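Long-range contact in nucleoside hydrolase, putative (Trypanosoma brucei, PDB 3FZ0), which belongs to the nucleoside hydrolase family and binds a calcium ion: residues A111-A121 with L142-K153. The protein carries 2 engineered substitutions. Residues are numbered along the deposited sequence; the frame is centred on the assembly and turned at random.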
loop_
_atom_site.group_PDB
_atom_site.type_symbol
_atom_site.label_atom_id
_atom_site.label_comp_id
_atom_site.label_asym_id
_atom_site.label_seq_id
_atom_site.Cartn_x
_atom_site.Cartn_y
_atom_site.Cartn_z
ATOM N N ALA B 111 -19.519 19.710 -10.493
ATOM C CA ALA B 111 -19.240 19.970 -9.080
ATOM C C ALA B 111 -19.798 21.333 -8.644
ATOM O O ALA B 111 -20.394 21.442 -7.569
ATOM C CB ALA B 111 -17.765 19.882 -8.804
ATOM N N LEU B 112 -19.646 22.357 -9.485
ATOM C CA LEU B 112 -20.083 23.708 -9.110
ATOM C C LEU B 112 -21.584 23.816 -9.183
ATOM O O LEU B 112 -22.178 24.631 -8.509
ATOM C CB LEU B 112 -19.394 24.790 -9.949
ATOM C CG LEU B 112 -17.849 24.823 -9.805
ATOM C CD1 LEU B 112 -17.207 25.940 -10.610
ATOM C CD2 LEU B 112 -17.418 24.909 -8.364
ATOM N N GLU B 113 -22.191 22.955 -9.994
ATOM C CA GLU B 113 -23.636 22.881 -10.110
ATOM C C GLU B 113 -24.293 22.225 -8.883
ATOM O O GLU B 113 -25.323 22.705 -8.409
ATOM C CB GLU B 113 -24.027 22.147 -11.383
ATOM C CG GLU B 113 -25.541 21.890 -11.510
ATOM C CD GLU B 113 -26.402 23.168 -11.665
ATOM O OE1 GLU B 113 -25.881 24.306 -11.872
ATOM O OE2 GLU B 113 -27.642 23.015 -11.599
ATOM N N ILE B 114 -23.708 21.136 -8.380
ATOM C CA ILE B 114 -24.147 20.587 -7.104
ATOM C C ILE B 114 -24.191 21.699 -6.026
ATOM O O ILE B 114 -25.196 21.819 -5.309
ATOM C CB ILE B 114 -23.301 19.377 -6.639
ATOM C CG1 ILE B 114 -23.507 18.198 -7.584
ATOM C CG2 ILE B 114 -23.660 19.003 -5.214
ATOM C CD1 ILE B 114 -22.443 17.070 -7.468
ATOM N N LEU B 115 -23.135 22.522 -5.954
ATOM C CA LEU B 115 -23.025 23.565 -4.923
ATOM C C LEU B 115 -24.068 24.650 -5.135
ATOM O O LEU B 115 -24.604 25.211 -4.174
ATOM C CB LEU B 115 -21.606 24.169 -4.867
ATOM C CG LEU B 115 -20.482 23.147 -4.590
ATOM C CD1 LEU B 115 -19.137 23.875 -4.438
ATOM C CD2 LEU B 115 -20.772 22.262 -3.363
ATOM N N LYS B 116 -24.360 24.936 -6.401
ATOM C CA LYS B 116 -25.335 25.964 -6.744
ATOM C C LYS B 116 -26.749 25.502 -6.356
ATOM O O LYS B 116 -27.491 26.237 -5.700
ATOM C CB LYS B 116 -25.224 26.336 -8.221
ATOM C CG LYS B 116 -26.321 27.256 -8.719
ATOM C CD LYS B 116 -26.139 27.552 -10.206
ATOM C CE LYS B 116 -27.442 27.456 -10.981
ATOM N NZ LYS B 116 -28.234 28.656 -10.656
ATOM N N ILE B 117 -27.105 24.281 -6.727
ATOM C CA ILE B 117 -28.358 23.680 -6.297
ATOM C C ILE B 117 -28.503 23.641 -4.778
ATOM O O ILE B 117 -29.541 24.033 -4.248
ATOM C CB ILE B 117 -28.536 22.288 -6.934
ATOM C CG1 ILE B 117 -28.920 22.463 -8.400
ATOM C CG2 ILE B 117 -29.587 21.391 -6.175
ATOM C CD1 ILE B 117 -28.366 21.340 -9.219
ATOM N N LEU B 118 -27.463 23.195 -4.082
ATOM C CA LEU B 118 -27.506 23.145 -2.620
ATOM C C LEU B 118 -27.688 24.527 -2.039
ATOM O O LEU B 118 -28.411 24.710 -1.061
ATOM C CB LEU B 118 -26.257 22.483 -2.036
ATOM C CG LEU B 118 -26.073 20.999 -2.339
ATOM C CD1 LEU B 118 -24.762 20.496 -1.744
ATOM C CD2 LEU B 118 -27.270 20.178 -1.851
ATOM N N GLU B 119 -27.045 25.501 -2.667
ATOM C CA GLU B 119 -27.064 26.875 -2.174
ATOM C C GLU B 119 -28.454 27.433 -2.309
ATOM O O GLU B 119 -28.940 28.079 -1.407
ATOM C CB GLU B 119 -26.021 27.733 -2.910
ATOM C CG GLU B 119 -25.994 29.198 -2.547
ATOM C CD GLU B 119 -25.608 29.489 -1.084
ATOM O OE1 GLU B 119 -24.670 28.825 -0.528
ATOM O OE2 GLU B 119 -26.235 30.413 -0.500
ATOM N N GLU B 120 -29.102 27.151 -3.435
ATOM C CA GLU B 120 -30.466 27.636 -3.712
ATOM C C GLU B 120 -31.605 26.809 -3.086
ATOM O O GLU B 120 -32.729 27.272 -3.015
ATOM C CB GLU B 120 -30.681 27.718 -5.222
ATOM C CG GLU B 120 -29.826 28.776 -5.925
ATOM C CD GLU B 120 -29.747 28.608 -7.448
ATOM O OE1 GLU B 120 -30.238 27.605 -7.993
ATOM O OE2 GLU B 120 -29.150 29.490 -8.098
ATOM N N ALA B 121 -31.294 25.586 -2.653
ATOM C CA ALA B 121 -32.238 24.653 -2.045
ATOM C C ALA B 121 -32.986 25.249 -0.886
ATOM O O ALA B 121 -32.399 25.918 -0.027
ATOM C CB ALA B 121 -31.519 23.396 -1.586
ATOM N N LEU B 142 -15.507 16.227 -5.178
ATOM C CA LEU B 142 -14.936 17.515 -5.567
ATOM C C LEU B 142 -15.802 18.638 -4.976
ATOM O O LEU B 142 -15.276 19.581 -4.337
ATOM C CB LEU B 142 -14.889 17.586 -7.082
ATOM C CG LEU B 142 -13.797 18.274 -7.874
ATOM C CD1 LEU B 142 -12.464 18.085 -7.208
ATOM C CD2 LEU B 142 -13.775 17.672 -9.259
ATOM N N ALA B 143 -17.136 18.498 -5.134
ATOM C CA ALA B 143 -18.078 19.414 -4.509
ATOM C C ALA B 143 -17.922 19.431 -2.992
ATOM O O ALA B 143 -17.823 20.510 -2.378
ATOM C CB ALA B 143 -19.479 19.081 -4.897
ATOM N N LEU B 144 -17.864 18.242 -2.392
ATOM C CA LEU B 144 -17.617 18.133 -0.945
ATOM C C LEU B 144 -16.403 18.862 -0.405
ATOM O O LEU B 144 -16.540 19.553 0.608
ATOM C CB LEU B 144 -17.592 16.680 -0.482
ATOM C CG LEU B 144 -18.932 16.029 -0.197
ATOM C CD1 LEU B 144 -18.694 14.543 -0.266
ATOM C CD2 LEU B 144 -19.495 16.414 1.180
ATOM N N ARG B 145 -15.231 18.725 -1.044
ATOM C CA ARG B 145 -14.018 19.427 -0.544
ATOM C C ARG B 145 -14.096 20.953 -0.743
ATOM O O ARG B 145 -13.473 21.690 0.008
ATOM C CB ARG B 145 -12.714 18.862 -1.114
ATOM C CG ARG B 145 -12.625 17.338 -1.126
ATOM C CD ARG B 145 -12.391 16.685 0.262
ATOM N NE ARG B 145 -11.492 17.495 1.053
ATOM C CZ ARG B 145 -11.862 18.193 2.125
ATOM N NH1 ARG B 145 -13.136 18.123 2.536
ATOM N NH2 ARG B 145 -10.964 18.954 2.782
ATOM N N LEU B 146 -14.848 21.427 -1.726
ATOM C CA LEU B 146 -14.978 22.862 -1.948
ATOM C C LEU B 146 -15.876 23.597 -0.946
ATOM O O LEU B 146 -15.608 24.760 -0.585
ATOM C CB LEU B 146 -15.498 23.158 -3.356
ATOM C CG LEU B 146 -14.479 23.174 -4.482
ATOM C CD1 LEU B 146 -15.272 23.230 -5.763
ATOM C CD2 LEU B 146 -13.519 24.377 -4.345
ATOM N N ASN B 147 -16.974 22.952 -0.549
ATOM C CA ASN B 147 -17.927 23.591 0.360
ATOM C C ASN B 147 -18.685 22.504 1.086
ATOM O O ASN B 147 -19.830 22.208 0.748
ATOM C CB ASN B 147 -18.878 24.547 -0.396
ATOM C CG ASN B 147 -19.559 25.571 0.520
ATOM O OD1 ASN B 147 -19.877 25.273 1.671
ATOM N ND2 ASN B 147 -19.825 26.769 -0.008
ATOM N N PRO B 148 -18.040 21.898 2.091
ATOM C CA PRO B 148 -18.636 20.761 2.806
ATOM C C PRO B 148 -19.956 21.079 3.538
ATOM O O PRO B 148 -20.841 20.222 3.588
ATOM C CB PRO B 148 -17.526 20.336 3.798
ATOM C CG PRO B 148 -16.651 21.584 3.957
ATOM C CD PRO B 148 -16.702 22.252 2.604
ATOM N N ASP B 149 -20.066 22.285 4.095
ATOM C CA ASP B 149 -21.247 22.724 4.866
ATOM C C ASP B 149 -22.594 22.612 4.156
ATOM O O ASP B 149 -23.598 22.269 4.783
ATOM C CB ASP B 149 -21.086 24.174 5.358
ATOM C CG ASP B 149 -20.128 24.300 6.549
ATOM O OD1 ASP B 149 -19.734 23.278 7.144
ATOM O OD2 ASP B 149 -19.772 25.444 6.899
ATOM N N LEU B 150 -22.621 22.925 2.861
ATOM C CA LEU B 150 -23.858 22.925 2.103
ATOM C C LEU B 150 -24.516 21.556 2.033
ATOM O O LEU B 150 -25.716 21.462 1.796
ATOM C CB LEU B 150 -23.636 23.481 0.690
ATOM C CG LEU B 150 -23.433 24.988 0.611
ATOM C CD1 LEU B 150 -22.874 25.360 -0.746
ATOM C CD2 LEU B 150 -24.739 25.754 0.943
ATOM N N PHE B 151 -23.740 20.501 2.242
ATOM C CA PHE B 151 -24.256 19.133 2.104
ATOM C C PHE B 151 -25.211 18.701 3.204
ATOM O O PHE B 151 -25.900 17.695 3.071
ATOM C CB PHE B 151 -23.128 18.145 1.895
ATOM C CG PHE B 151 -22.592 18.172 0.502
ATOM C CD1 PHE B 151 -21.676 19.162 0.100
ATOM C CD2 PHE B 151 -23.037 17.245 -0.444
ATOM C CE1 PHE B 151 -21.207 19.193 -1.228
ATOM C CE2 PHE B 151 -22.573 17.288 -1.739
ATOM C CZ PHE B 151 -21.658 18.244 -2.130
ATOM N N SER B 152 -25.288 19.497 4.261
ATOM C CA SER B 152 -26.225 19.228 5.335
ATOM C C SER B 152 -27.648 19.602 4.892
ATOM O O SER B 152 -28.609 19.261 5.574
ATOM C CB SER B 152 -25.824 20.010 6.591
ATOM O OG SER B 152 -26.136 21.367 6.399
ATOM N N LYS B 153 -27.772 20.312 3.770
ATOM C CA LYS B 153 -29.086 20.665 3.233
ATOM C C LYS B 153 -29.810 19.463 2.625
ATOM O O LYS B 153 -31.002 19.532 2.359
ATOM C CB LYS B 153 -29.000 21.808 2.211
ATOM C CG LYS B 153 -28.635 23.186 2.794
ATOM C CD LYS B 153 -29.479 24.168 2.057
ATOM C CE LYS B 153 -28.946 25.563 2.062
ATOM N NZ LYS B 153 -29.629 26.301 0.925
#
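L118 and L144 cover the two faces of the F151 ring. L118 CD1 sits over the ring centre in a CH-pi contact, 3.6 Å from the F151 centroid and 2° off the ring normal. On the opposite face, L144 CD2 is offset toward the rim. A143 CB and N147 O lie at the edge, in the ring plane.

L115 reaches across with both branches. L115 CD2 packs on A143 CB at 3.8 Å, while L115 CD1 touches L146 CB. A111 CA and A143 CA are 4.7 Å apart, which two small side chains probably permit. The axes of 111-120 and 142-146 approach to 8.8 Å and cross at -59°. Further along, L118 CB packs against L150 CB.

K153 NZ binds three carbonyls at the end of helix 110-120 and the residue just after it: L118 O at 2.8 Å, E119 O at 3.0 Å and A121 O at 3.0 Å. The first and last are met in the carbonyl plane; E119 O is approached from above it. The K153 chain bends at chi2 (-141°) to bring NZ there. The ammonium group probably offsets the partial negative charge of this helix end.

Helix 110-120 thus packs on the end of helix 138-146 and the following 3-10 segment 149-153. F151 and A121 reach strand 127-133, and L144 meets helix 187-195. A111, L112 and L146 also pack on L146 of the second subunit.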